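Trehalose-6-phosphate phosphatase (Candida albicans, PDB 5DXF) is represented here by its N-terminal domain, a member of glycosyltransferase family 20 with the two-lobed GT-B fold. Local coordinates at residues A[346-351]-A[386-391]; A[339-343]-A[379-384]; A[422-428]-A[443-448]; A[327-331]-A[365-370]; A[355-360]-A[482-486]. All coordinates share one frame; numbering follows the deposited sequence.

Contact 1 of 5, residues A[346-351]-A[386-391]; sequences VIQKLE and RVTEII
The flat guanidinium of Arg386 has Ile347 CD1 over one face, the methyl standing 3.8 Å above the plane near its centre, while the carboxylate of Glu351 comes in obliquely. Glu351 OE1 stays 4.4 Å from Arg386 NH2, opposite charges that probably attract, though too far apart for a salt bridge. A bend at chi3 (63°) folds the arginine back across the isoleucine, and the two side chains meet at about a right angle. Beneath this lid the contact is largely aliphatic. Val387 spreads its methyls over Ile347 and Leu350, CG2 lying 3.6 Å from Ile347 CG1 and CG1 lying 3.6 Å from Leu350 CD1, with Val346 also touching CG2. That same Leu350 CD1 reaches Ile391 CG1, and Leu350 CB rests 3.7 Å from Ile390 CG2. The axes of 346-351 and 386-391 run nearly parallel, 13° apart, with a closest approach of 9.5 Å. Helices 346-359 and 381-398 thus lie side by side on one face of a parallel sheet: Leu350 also packs on Leu369 of strand 367-374, and Val387 and Ile391 rest on strand 406-409.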
# COMPACT_ATOMS: atom_id res chain seq x y z
N VAL A 346 3.75 -14.33 -1.48
CA VAL A 346 2.86 -15.33 -2.06
C VAL A 346 3.50 -16.72 -1.99
O VAL A 346 2.82 -17.72 -1.72
CB VAL A 346 2.49 -14.99 -3.52
CG1 VAL A 346 1.58 -16.06 -4.11
CG2 VAL A 346 1.83 -13.63 -3.59
N ILE A 347 4.80 -16.77 -2.23
CA ILE A 347 5.57 -18.01 -2.19
C ILE A 347 5.46 -18.69 -0.82
O ILE A 347 5.24 -19.89 -0.73
CB ILE A 347 7.05 -17.75 -2.52
CG1 ILE A 347 7.20 -17.37 -3.99
CG2 ILE A 347 7.90 -18.97 -2.19
CD1 ILE A 347 8.54 -16.78 -4.34
N GLN A 348 5.63 -17.90 0.24
CA GLN A 348 5.54 -18.43 1.60
C GLN A 348 4.13 -18.94 1.89
O GLN A 348 3.96 -19.95 2.58
CB GLN A 348 5.94 -17.36 2.62
CG GLN A 348 7.43 -17.04 2.65
CD GLN A 348 7.90 -16.27 1.43
OE1 GLN A 348 7.18 -15.45 0.88
NE2 GLN A 348 9.12 -16.56 0.99
N LYS A 349 3.14 -18.24 1.36
CA LYS A 349 1.74 -18.65 1.51
C LYS A 349 1.50 -20.00 0.86
O LYS A 349 0.87 -20.88 1.44
CB LYS A 349 0.81 -17.60 0.90
CG LYS A 349 -0.67 -17.90 1.07
CD LYS A 349 -1.53 -16.91 0.31
CE LYS A 349 -1.16 -15.47 0.64
NZ LYS A 349 -2.08 -14.49 0.01
N LEU A 350 2.02 -20.16 -0.35
CA LEU A 350 1.85 -21.40 -1.11
C LEU A 350 2.61 -22.57 -0.48
O LEU A 350 2.13 -23.70 -0.48
CB LEU A 350 2.29 -21.21 -2.55
CG LEU A 350 1.48 -20.18 -3.35
CD1 LEU A 350 2.05 -20.03 -4.75
CD2 LEU A 350 0.01 -20.58 -3.41
N GLU A 351 3.79 -22.29 0.06
CA GLU A 351 4.58 -23.32 0.72
C GLU A 351 3.88 -23.78 2.00
O GLU A 351 3.75 -24.98 2.25
CB GLU A 351 5.99 -22.80 1.03
CG GLU A 351 6.94 -22.93 -0.15
CD GLU A 351 8.15 -22.02 -0.04
OE1 GLU A 351 9.05 -22.12 -0.91
OE2 GLU A 351 8.21 -21.21 0.91
N ARG A 386 8.43 -19.12 -9.79
CA ARG A 386 8.45 -19.95 -8.59
C ARG A 386 7.05 -20.18 -8.04
O ARG A 386 6.66 -21.32 -7.79
CB ARG A 386 9.33 -19.31 -7.51
CG ARG A 386 10.81 -19.25 -7.85
CD ARG A 386 11.57 -18.53 -6.75
NE ARG A 386 11.49 -19.24 -5.48
CZ ARG A 386 11.92 -18.76 -4.32
NH1 ARG A 386 12.47 -17.56 -4.26
NH2 ARG A 386 11.79 -19.49 -3.22
N VAL A 387 6.31 -19.09 -7.85
CA VAL A 387 4.90 -19.14 -7.42
C VAL A 387 4.12 -20.14 -8.26
O VAL A 387 3.42 -21.01 -7.74
CB VAL A 387 4.21 -17.76 -7.55
CG1 VAL A 387 2.69 -17.92 -7.63
CG2 VAL A 387 4.60 -16.85 -6.39
N THR A 388 4.27 -19.98 -9.57
CA THR A 388 3.61 -20.81 -10.54
C THR A 388 4.02 -22.28 -10.44
O THR A 388 3.17 -23.18 -10.54
CB THR A 388 3.93 -20.29 -11.94
OG1 THR A 388 3.19 -19.09 -12.18
CG2 THR A 388 3.55 -21.29 -12.94
N GLU A 389 5.31 -22.52 -10.25
CA GLU A 389 5.82 -23.88 -10.08
C GLU A 389 5.19 -24.55 -8.86
O GLU A 389 4.76 -25.70 -8.92
CB GLU A 389 7.35 -23.86 -9.97
CG GLU A 389 7.97 -25.22 -9.67
CD GLU A 389 9.49 -25.20 -9.75
OE1 GLU A 389 10.13 -26.15 -9.24
OE2 GLU A 389 10.04 -24.25 -10.34
N ILE A 390 5.14 -23.81 -7.75
CA ILE A 390 4.55 -24.33 -6.53
C ILE A 390 3.06 -24.62 -6.72
O ILE A 390 2.56 -25.65 -6.27
CB ILE A 390 4.74 -23.35 -5.35
CG1 ILE A 390 6.21 -22.99 -5.19
CG2 ILE A 390 4.20 -23.95 -4.06
CD1 ILE A 390 6.46 -21.78 -4.30
N ILE A 391 2.35 -23.71 -7.39
CA ILE A 391 0.94 -23.91 -7.68
C ILE A 391 0.72 -25.18 -8.51
O ILE A 391 -0.13 -26.01 -8.18
CB ILE A 391 0.32 -22.71 -8.42
CG1 ILE A 391 0.28 -21.48 -7.51
CG2 ILE A 391 -1.08 -23.03 -8.90
CD1 ILE A 391 -0.29 -20.25 -8.17

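Contact 2 of 5, residues A[339-343]-A[379-384]; sequences RLDKV and HSANVE
Val383 sits against the backbone and side chains of the loop 339-343 with both methyls: CG1 is 3.6 Å from Asp341 O, and CG2 is 3.6 Å from Lys342 CG. Its CG1 lies anti to the backbone N (chi1 169°), which spreads the two branches over successive loop residues. To one side Leu340 CD1 crosses Glu384 at about a right angle, 3.7 Å from CG, and Ser380 CB approaches Leu340 O at 3.5 Å. Farther out, Lys342 runs past Val383 and brings NZ to the edge of the His379 ring, 3.5 Å from CD2, although this histidine is poorly ordered. Behind these groups, backbone hydrogen bonding of Leu340 to Ser374 anchors the loop to strand 367-374, and Glu384 OE2 bonds weakly to Gln410. Asp341 and Val343 touch Trp157 of helix 147-160, in the other lobe. With no hydrogen bond across it, the contact between loop and helix start relies on van der Waals packing, and the polar side chains meet it mainly through their carbon atoms.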
# COMPACT_ATOMS: atom_id res chain seq x y z
N ARG A 339 0.10 -8.41 -4.88
CA ARG A 339 0.95 -8.24 -6.05
C ARG A 339 1.97 -9.37 -6.09
O ARG A 339 2.43 -9.83 -5.04
CB ARG A 339 1.65 -6.89 -6.03
CG ARG A 339 0.75 -5.71 -6.39
CD ARG A 339 1.49 -4.39 -6.25
NE ARG A 339 0.81 -3.31 -6.95
CZ ARG A 339 1.29 -2.07 -7.06
NH1 ARG A 339 2.46 -1.76 -6.52
NH2 ARG A 339 0.61 -1.15 -7.72
N LEU A 340 2.36 -9.81 -7.27
CA LEU A 340 3.29 -10.91 -7.34
C LEU A 340 4.67 -10.31 -7.19
O LEU A 340 5.19 -9.71 -8.10
CB LEU A 340 3.18 -11.63 -8.67
CG LEU A 340 2.31 -12.87 -8.70
CD1 LEU A 340 2.50 -13.65 -9.99
CD2 LEU A 340 2.61 -13.73 -7.49
N ASP A 341 5.24 -10.51 -6.01
CA ASP A 341 6.44 -9.81 -5.59
C ASP A 341 7.18 -10.61 -4.55
O ASP A 341 6.65 -11.55 -4.00
CB ASP A 341 6.06 -8.47 -5.00
CG ASP A 341 6.68 -7.35 -5.74
OD1 ASP A 341 7.75 -7.57 -6.34
OD2 ASP A 341 6.11 -6.24 -5.73
N LYS A 342 8.43 -10.24 -4.31
CA LYS A 342 9.20 -10.82 -3.23
C LYS A 342 8.64 -10.51 -1.84
O LYS A 342 8.66 -11.35 -0.97
CB LYS A 342 10.65 -10.38 -3.32
CG LYS A 342 11.32 -10.74 -4.63
CD LYS A 342 12.82 -10.80 -4.48
CE LYS A 342 13.49 -11.13 -5.80
NZ LYS A 342 14.16 -9.95 -6.38
N VAL A 343 8.17 -9.29 -1.65
CA VAL A 343 7.76 -8.77 -0.35
C VAL A 343 6.36 -9.18 0.07
O VAL A 343 6.09 -9.32 1.27
CB VAL A 343 7.85 -7.24 -0.33
CG1 VAL A 343 9.29 -6.80 -0.24
CG2 VAL A 343 7.17 -6.63 -1.55
N HIS A 379 12.09 -8.52 -12.26
CA HIS A 379 12.80 -9.39 -11.31
C HIS A 379 11.80 -10.02 -10.35
O HIS A 379 12.17 -10.58 -9.31
CB HIS A 379 13.90 -8.64 -10.56
CG HIS A 379 15.19 -9.40 -10.47
ND1 HIS A 379 15.87 -9.84 -11.59
CD2 HIS A 379 15.93 -9.80 -9.41
CE1 HIS A 379 16.96 -10.48 -11.22
NE2 HIS A 379 17.02 -10.47 -9.90
N SER A 380 10.53 -9.91 -10.71
CA SER A 380 9.45 -10.65 -10.09
C SER A 380 9.04 -11.73 -11.07
O SER A 380 8.14 -12.53 -10.81
CB SER A 380 8.28 -9.73 -9.74
OG SER A 380 8.12 -8.73 -10.73
N ALA A 381 9.71 -11.73 -12.22
CA ALA A 381 9.53 -12.75 -13.24
C ALA A 381 9.86 -14.12 -12.67
O ALA A 381 9.12 -15.09 -12.89
CB ALA A 381 10.41 -12.45 -14.45
N ASN A 382 10.95 -14.20 -11.92
CA ASN A 382 11.30 -15.44 -11.24
C ASN A 382 10.39 -15.69 -10.05
O ASN A 382 10.19 -16.83 -9.66
CB ASN A 382 12.76 -15.42 -10.78
CG ASN A 382 13.73 -15.33 -11.94
OD1 ASN A 382 13.40 -15.65 -13.08
ND2 ASN A 382 14.95 -14.89 -11.65
N VAL A 383 9.84 -14.62 -9.49
CA VAL A 383 8.82 -14.76 -8.45
C VAL A 383 7.58 -15.41 -9.06
O VAL A 383 7.02 -16.34 -8.49
CB VAL A 383 8.45 -13.41 -7.82
CG1 VAL A 383 7.22 -13.55 -6.94
CG2 VAL A 383 9.61 -12.86 -7.02
N GLU A 384 7.17 -14.91 -10.22
CA GLU A 384 6.03 -15.48 -10.92
C GLU A 384 6.30 -16.93 -11.30
O GLU A 384 5.41 -17.78 -11.20
CB GLU A 384 5.68 -14.66 -12.16
CG GLU A 384 4.40 -15.11 -12.85
CD GLU A 384 4.15 -14.41 -14.17
OE1 GLU A 384 4.61 -13.26 -14.35
OE2 GLU A 384 3.48 -15.01 -15.04

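Contact 3 of 5, residues A[422-428]-A[443-448]; sequences LRVADLA and EFVICQ
Gln448 NE2 is gripped by carbonyls of the facing segment. It donates to Arg423 O at 3.2 Å with an N-H...O angle of 146°, reaching that oxygen from above the carbonyl plane, and makes a weak bond to Leu422 O. Ala425 O also lies 3.2 Å from NE2. The other end of the amide is held too: OE1 accepts from the backbone N of Ser453, which fixes the rotation of the group and tells its oxygen from its nitrogen. The glutamine CG, anti to the carbonyl carbon (chi1 -71°), lies over one face of the Phe444 ring, 3.4 Å above the plane and toward the rim; a bend at chi2 (-59°) then turns the amide toward the carbonyls. Ala428 CB takes the opposite face as a CH-pi contact, and Ala425 CB meets the ring in its plane, 3.9 Å from CE1. Next to the ring, Leu422 wedges between Cys447 and Glu443, with CB 3.8 Å from Cys447 SG and CD1 4.0 Å from Glu443 CB. Arg423 lays its CG 3.9 Å from Cys447 CB and sends its guanidinium away to Ala310 O and to a salt bridge with Glu318. Helix 439-447 links the parallel strands 428-430 and 455-458, so Phe444 packs as the inward-facing side chain of a beta-alpha-beta crossover in the Rossmann-like C-terminal lobe of a GT-B protein.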
# COMPACT_ATOMS: atom_id res chain seq x y z
N LEU A 422 -13.96 -11.61 -0.78
CA LEU A 422 -13.63 -11.41 0.63
C LEU A 422 -14.76 -11.88 1.55
O LEU A 422 -14.50 -12.50 2.58
CB LEU A 422 -13.31 -9.94 0.91
CG LEU A 422 -12.02 -9.41 0.27
CD1 LEU A 422 -11.77 -7.97 0.68
CD2 LEU A 422 -10.84 -10.30 0.62
N ARG A 423 -16.00 -11.59 1.18
CA ARG A 423 -17.14 -11.99 2.00
C ARG A 423 -17.35 -13.51 2.06
O ARG A 423 -17.63 -14.05 3.13
CB ARG A 423 -18.42 -11.31 1.51
CG ARG A 423 -18.67 -9.93 2.10
CD ARG A 423 -20.03 -9.38 1.69
NE ARG A 423 -21.12 -10.24 2.15
CZ ARG A 423 -22.38 -10.15 1.74
NH1 ARG A 423 -22.72 -9.23 0.85
NH2 ARG A 423 -23.29 -10.98 2.21
N VAL A 424 -17.20 -14.20 0.94
CA VAL A 424 -17.40 -15.65 0.92
C VAL A 424 -16.25 -16.38 1.61
O VAL A 424 -16.36 -17.56 1.95
CB VAL A 424 -17.55 -16.20 -0.53
CG1 VAL A 424 -18.10 -17.63 -0.52
CG2 VAL A 424 -18.46 -15.30 -1.36
N ALA A 425 -15.14 -15.67 1.82
CA ALA A 425 -13.94 -16.29 2.38
C ALA A 425 -14.17 -16.88 3.77
O ALA A 425 -14.76 -16.24 4.65
CB ALA A 425 -12.82 -15.27 2.43
N ASP A 426 -13.72 -18.11 3.97
CA ASP A 426 -13.70 -18.73 5.27
C ASP A 426 -12.37 -18.45 5.97
O ASP A 426 -12.22 -18.68 7.15
CB ASP A 426 -13.95 -20.23 5.15
CG ASP A 426 -15.30 -20.56 4.53
OD1 ASP A 426 -16.34 -20.33 5.18
OD2 ASP A 426 -15.31 -21.05 3.39
N LEU A 427 -11.41 -17.97 5.20
CA LEU A 427 -10.10 -17.63 5.73
C LEU A 427 -9.45 -16.50 4.94
O LEU A 427 -9.68 -16.34 3.76
CB LEU A 427 -9.18 -18.84 5.69
CG LEU A 427 -8.12 -18.99 6.78
CD1 LEU A 427 -6.94 -19.78 6.27
CD2 LEU A 427 -7.66 -17.64 7.30
N ALA A 428 -8.62 -15.73 5.61
CA ALA A 428 -7.77 -14.77 4.95
C ALA A 428 -6.37 -15.07 5.42
O ALA A 428 -6.17 -15.31 6.59
CB ALA A 428 -8.17 -13.37 5.33
N GLU A 443 -9.79 -4.55 4.82
CA GLU A 443 -10.98 -4.74 3.99
C GLU A 443 -11.67 -6.08 4.28
O GLU A 443 -12.90 -6.15 4.37
CB GLU A 443 -10.62 -4.65 2.51
CG GLU A 443 -10.65 -3.23 1.96
CD GLU A 443 -9.83 -3.07 0.70
OE1 GLU A 443 -9.89 -1.98 0.08
OE2 GLU A 443 -9.12 -4.03 0.32
N PHE A 444 -10.87 -7.12 4.44
CA PHE A 444 -11.37 -8.45 4.78
C PHE A 444 -12.10 -8.44 6.12
O PHE A 444 -13.19 -9.00 6.25
CB PHE A 444 -10.23 -9.46 4.81
CG PHE A 444 -10.59 -10.78 5.44
CD1 PHE A 444 -11.24 -11.76 4.70
CD2 PHE A 444 -10.28 -11.05 6.77
CE1 PHE A 444 -11.58 -12.98 5.27
CE2 PHE A 444 -10.61 -12.26 7.35
CZ PHE A 444 -11.26 -13.23 6.60
N VAL A 445 -11.49 -7.79 7.11
CA VAL A 445 -12.09 -7.71 8.44
C VAL A 445 -13.44 -7.00 8.36
O VAL A 445 -14.41 -7.44 8.99
CB VAL A 445 -11.17 -6.98 9.44
CG1 VAL A 445 -11.91 -6.71 10.74
CG2 VAL A 445 -9.92 -7.79 9.71
N ILE A 446 -13.52 -5.93 7.57
CA ILE A 446 -14.81 -5.28 7.35
C ILE A 446 -15.81 -6.25 6.72
O ILE A 446 -16.97 -6.34 7.15
CB ILE A 446 -14.70 -4.04 6.43
CG1 ILE A 446 -13.90 -2.93 7.11
CG2 ILE A 446 -16.08 -3.53 6.06
CD1 ILE A 446 -13.84 -1.67 6.28
N CYS A 447 -15.35 -6.97 5.70
CA CYS A 447 -16.21 -7.88 4.96
C CYS A 447 -16.66 -9.09 5.77
O CYS A 447 -17.56 -9.81 5.36
CB CYS A 447 -15.49 -8.37 3.69
SG CYS A 447 -15.31 -7.13 2.40
N GLN A 448 -16.03 -9.31 6.92
CA GLN A 448 -16.35 -10.47 7.74
C GLN A 448 -17.12 -10.15 9.01
O GLN A 448 -17.25 -11.01 9.87
CB GLN A 448 -15.07 -11.23 8.11
CG GLN A 448 -14.44 -11.95 6.94
CD GLN A 448 -15.37 -12.96 6.31
OE1 GLN A 448 -16.19 -13.57 6.99
NE2 GLN A 448 -15.25 -13.13 5.00

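Contact 4 of 5, residues A[327-331]-A[365-370]; sequences VYKGK and ETVVLI
Tyr328 and Ile370 reach for each other from opposite directions, with Ile370 CD1 4.2 Å from Tyr328 OH and approaching the ring obliquely. The tyrosine holds CG anti to its carbonyl carbon (chi1 -58°), swinging the ring toward strand 367-374; Val368 CG1 is near it as well, 4.4 Å from CE1. On one ring face rests Val327 CG1, a neighbour in sequence, 3.9 Å above the plane and centred on it. Lys331 also has CG opposite the carbonyl carbon, and its chain stays extended as far as CE. This carries the aliphatic part across the start of the strand, with CD 4.0 Å from Val368 CG2 and CB 3.5 Å from Thr366 O. Only at chi4 (-57°) does it bend, carrying NZ to the side of Glu365 O, although the exact place of the amine is doubtful. A type II turn from Tyr328 to Lys331, closed by Lys331 N to Tyr328 O at 3.2 Å, brings both side chains to the same strand; Gly330, with phi 76°, is the residue in the turn with positive phi. Thr366 sets CG2 4.1 Å from Gly330 O and gives OG1 weak bonds to Trp363 O and Arg364 O. Just beyond, backbone bonding of Thr366 and Val368 with Lys332 begins the parallel pairing with strand 332-339. The chemistry is mixed: apolar where Tyr328 and the lysine methylenes meet Val368 and Ile370, polar at the edge near the backbone carbonyls.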
# COMPACT_ATOMS: atom_id res chain seq x y z
N VAL A 327 -21.05 -22.39 -5.92
CA VAL A 327 -19.95 -23.08 -6.59
C VAL A 327 -19.12 -23.91 -5.61
O VAL A 327 -18.83 -25.08 -5.85
CB VAL A 327 -19.01 -22.08 -7.31
CG1 VAL A 327 -17.90 -22.82 -8.03
CG2 VAL A 327 -19.80 -21.22 -8.28
N TYR A 328 -18.76 -23.29 -4.49
CA TYR A 328 -17.85 -23.91 -3.54
C TYR A 328 -18.59 -24.50 -2.34
O TYR A 328 -18.13 -24.42 -1.20
CB TYR A 328 -16.80 -22.90 -3.08
CG TYR A 328 -16.01 -22.35 -4.24
CD1 TYR A 328 -15.04 -23.12 -4.87
CD2 TYR A 328 -16.24 -21.06 -4.72
CE1 TYR A 328 -14.32 -22.63 -5.93
CE2 TYR A 328 -15.52 -20.57 -5.79
CZ TYR A 328 -14.56 -21.35 -6.39
OH TYR A 328 -13.83 -20.86 -7.45
N LYS A 329 -19.73 -25.11 -2.62
CA LYS A 329 -20.52 -25.80 -1.62
C LYS A 329 -19.74 -26.98 -1.04
O LYS A 329 -19.15 -27.76 -1.77
CB LYS A 329 -21.85 -26.28 -2.22
CG LYS A 329 -22.74 -27.05 -1.26
CD LYS A 329 -24.05 -27.43 -1.93
CE LYS A 329 -24.87 -26.20 -2.28
NZ LYS A 329 -25.29 -25.45 -1.06
N GLY A 330 -19.74 -27.09 0.29
CA GLY A 330 -19.05 -28.17 0.96
C GLY A 330 -17.55 -28.01 1.01
O GLY A 330 -16.83 -28.94 1.36
N LYS A 331 -17.06 -26.81 0.67
CA LYS A 331 -15.63 -26.54 0.67
C LYS A 331 -15.27 -25.28 1.46
O LYS A 331 -16.08 -24.37 1.59
CB LYS A 331 -15.11 -26.41 -0.77
CG LYS A 331 -15.18 -27.70 -1.56
CD LYS A 331 -14.71 -27.52 -2.99
CE LYS A 331 -14.68 -28.86 -3.71
NZ LYS A 331 -13.82 -29.84 -3.00
N GLU A 365 -9.24 -32.37 -0.48
CA GLU A 365 -10.51 -32.36 -1.21
C GLU A 365 -11.47 -31.24 -0.77
O GLU A 365 -12.43 -30.94 -1.48
CB GLU A 365 -11.24 -33.70 -1.09
CG GLU A 365 -10.53 -34.88 -1.72
CD GLU A 365 -11.30 -36.17 -1.55
OE1 GLU A 365 -11.55 -36.56 -0.39
OE2 GLU A 365 -11.66 -36.79 -2.57
N THR A 366 -11.22 -30.63 0.38
CA THR A 366 -12.18 -29.69 0.95
C THR A 366 -11.69 -28.25 1.07
O THR A 366 -12.48 -27.35 1.33
CB THR A 366 -12.64 -30.15 2.35
OG1 THR A 366 -11.50 -30.55 3.12
CG2 THR A 366 -13.60 -31.33 2.23
N VAL A 367 -10.39 -28.03 0.89
CA VAL A 367 -9.86 -26.67 1.01
C VAL A 367 -9.40 -26.12 -0.33
O VAL A 367 -8.59 -26.74 -1.03
CB VAL A 367 -8.68 -26.60 2.00
CG1 VAL A 367 -8.23 -25.16 2.17
CG2 VAL A 367 -9.09 -27.18 3.33
N VAL A 368 -9.92 -24.96 -0.70
CA VAL A 368 -9.53 -24.30 -1.93
C VAL A 368 -8.89 -22.94 -1.65
O VAL A 368 -9.48 -22.10 -0.97
CB VAL A 368 -10.74 -24.10 -2.87
CG1 VAL A 368 -10.33 -23.27 -4.08
CG2 VAL A 368 -11.30 -25.45 -3.30
N LEU A 369 -7.68 -22.75 -2.16
CA LEU A 369 -6.98 -21.48 -2.02
C LEU A 369 -7.18 -20.63 -3.27
O LEU A 369 -6.78 -21.02 -4.36
CB LEU A 369 -5.49 -21.71 -1.76
CG LEU A 369 -4.59 -20.50 -1.47
CD1 LEU A 369 -3.48 -20.87 -0.49
CD2 LEU A 369 -3.98 -19.94 -2.74
N ILE A 370 -7.81 -19.47 -3.11
CA ILE A 370 -8.02 -18.55 -4.23
C ILE A 370 -7.07 -17.36 -4.11
O ILE A 370 -7.16 -16.57 -3.17
CB ILE A 370 -9.47 -18.05 -4.30
CG1 ILE A 370 -10.42 -19.22 -4.57
CG2 ILE A 370 -9.62 -16.98 -5.37
CD1 ILE A 370 -11.87 -18.90 -4.33

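Contact 5 of 5, residues A[355-360]-A[482-486]; sequences IFLDMY and AKTIN
The Tyr360 ring and the Asn486 side-chain amide lie stacked, their planes only 3° apart, with Asn486 CG 3.4 Å from Tyr360 CE1 and OD1 above the ring near its rim. Asn486 holds CG anti to the backbone N (chi1 180°), which carries the amide out over the ring. CB joins in as a CH-pi contact, 3.8 Å from the ring centroid, and OD1 is bonded to Trp363 NE1, which helps to keep the amide flat against the tyrosine. Phe356 presents a ring face to the other helix as well: Ile485 CG2 stands over its centre, 3.7 Å from the centroid. Beside the phenylalanine, Ala482 sets its methyl against the facing helix, with CB 3.8 Å from Phe356 CB and also touching Ile355 CG2 and Met359 SD. At the margin Met359 crosses Lys483 at about a right angle, its CE 3.7 Å from NZ. The small alanine permits a close passage, the CA atoms of Phe356 and Ala482 lying 4.2 Å apart, although the axes of the short helical segments cross at -68° and 9.0 Å. No hydrogen bond joins the segments. Helices 346-359 and 478-489 instead meet through faces of flat groups and aliphatic carbon, while the stacked amide has its oxygen satisfied by a tryptophan beside the contact.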
# COMPACT_ATOMS: atom_id res chain seq x y z
N ILE A 355 2.41 -27.53 2.79
CA ILE A 355 2.69 -28.24 4.04
C ILE A 355 1.38 -28.58 4.75
O ILE A 355 1.21 -29.69 5.26
CB ILE A 355 3.58 -27.41 4.99
CG1 ILE A 355 4.94 -27.13 4.35
CG2 ILE A 355 3.78 -28.14 6.30
CD1 ILE A 355 5.89 -28.32 4.40
N PHE A 356 0.45 -27.63 4.75
CA PHE A 356 -0.86 -27.82 5.38
C PHE A 356 -1.62 -28.98 4.76
O PHE A 356 -2.23 -29.78 5.48
CB PHE A 356 -1.69 -26.54 5.27
CG PHE A 356 -3.16 -26.74 5.55
CD1 PHE A 356 -3.62 -26.90 6.84
CD2 PHE A 356 -4.08 -26.74 4.51
CE1 PHE A 356 -4.97 -27.07 7.10
CE2 PHE A 356 -5.43 -26.92 4.76
CZ PHE A 356 -5.88 -27.08 6.05
N LEU A 357 -1.58 -29.08 3.44
CA LEU A 357 -2.23 -30.19 2.75
C LEU A 357 -1.52 -31.51 3.04
O LEU A 357 -2.15 -32.56 3.10
CB LEU A 357 -2.27 -29.93 1.24
CG LEU A 357 -3.21 -28.80 0.81
CD1 LEU A 357 -3.21 -28.65 -0.71
CD2 LEU A 357 -4.61 -29.04 1.33
N ASP A 358 -0.21 -31.41 3.22
CA ASP A 358 0.63 -32.54 3.55
C ASP A 358 0.32 -33.15 4.90
O ASP A 358 0.28 -34.36 5.04
CB ASP A 358 2.08 -32.08 3.56
CG ASP A 358 2.82 -32.48 2.32
OD1 ASP A 358 3.23 -33.64 2.24
OD2 ASP A 358 2.99 -31.63 1.43
N MET A 359 0.11 -32.29 5.88
CA MET A 359 -0.06 -32.69 7.28
C MET A 359 -1.47 -33.17 7.61
O MET A 359 -1.64 -34.06 8.44
CB MET A 359 0.30 -31.52 8.20
CG MET A 359 1.77 -31.16 8.19
SD MET A 359 2.12 -29.69 9.18
CE MET A 359 1.42 -30.16 10.76
N TYR A 360 -2.47 -32.59 6.96
CA TYR A 360 -3.86 -32.89 7.30
C TYR A 360 -4.64 -33.49 6.14
O TYR A 360 -5.11 -32.76 5.26
CB TYR A 360 -4.55 -31.62 7.80
CG TYR A 360 -3.81 -30.94 8.93
CD1 TYR A 360 -3.96 -31.36 10.24
CD2 TYR A 360 -2.95 -29.87 8.67
CE1 TYR A 360 -3.28 -30.74 11.27
CE2 TYR A 360 -2.27 -29.25 9.70
CZ TYR A 360 -2.44 -29.68 11.00
OH TYR A 360 -1.76 -29.06 12.02
N ALA A 482 1.08 -23.85 8.42
CA ALA A 482 0.18 -25.00 8.29
C ALA A 482 -0.62 -25.23 9.56
O ALA A 482 -1.86 -25.26 9.54
CB ALA A 482 0.97 -26.24 7.92
N LYS A 483 0.10 -25.41 10.67
CA LYS A 483 -0.51 -25.59 11.98
C LYS A 483 -1.53 -24.49 12.29
O LYS A 483 -2.63 -24.76 12.78
CB LYS A 483 0.56 -25.63 13.07
CG LYS A 483 1.38 -26.91 13.12
CD LYS A 483 2.66 -26.70 13.92
CE LYS A 483 3.08 -27.96 14.66
NZ LYS A 483 3.28 -29.11 13.74
N THR A 484 -1.16 -23.26 11.98
CA THR A 484 -2.01 -22.10 12.23
C THR A 484 -3.28 -22.14 11.39
O THR A 484 -4.35 -21.82 11.88
CB THR A 484 -1.26 -20.78 11.95
OG1 THR A 484 -0.01 -20.77 12.64
CG2 THR A 484 -2.10 -19.59 12.40
N ILE A 485 -3.14 -22.53 10.13
CA ILE A 485 -4.29 -22.65 9.24
C ILE A 485 -5.27 -23.70 9.77
O ILE A 485 -6.48 -23.46 9.84
CB ILE A 485 -3.85 -23.01 7.80
CG1 ILE A 485 -3.19 -21.80 7.13
CG2 ILE A 485 -5.04 -23.47 6.98
CD1 ILE A 485 -2.44 -22.15 5.87
N ASN A 486 -4.73 -24.85 10.17
CA ASN A 486 -5.56 -25.88 10.78
C ASN A 486 -6.28 -25.36 12.03
O ASN A 486 -7.47 -25.62 12.22
CB ASN A 486 -4.73 -27.12 11.13
CG ASN A 486 -5.56 -28.22 11.78
OD1 ASN A 486 -6.32 -28.91 11.10
ND2 ASN A 486 -5.42 -28.37 13.09

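In the fold
Following the chain, contact 4 opens first, at the turn before strand 332-339, and closes across the loop that ends in strand 367-374. Contact 2 opens within that loop and closes after it, at the start of helix 381-398; contact 1 opens and closes one step further on, so the three cross in turn. Contact 5 opens before any of these has closed, crosses them, and joins helix 346-359 to the far helix 478-489. Its long loop encloses contact 3, which follows contacts 4, 2 and 1 in series. Leu427 of contact 3 touches Ile485 of contact 5. Contacts 1, 2 and 4 secure one three-stranded parallel sheet and its helices, contact 3 the adjoining sheet, and contact 5 links the two.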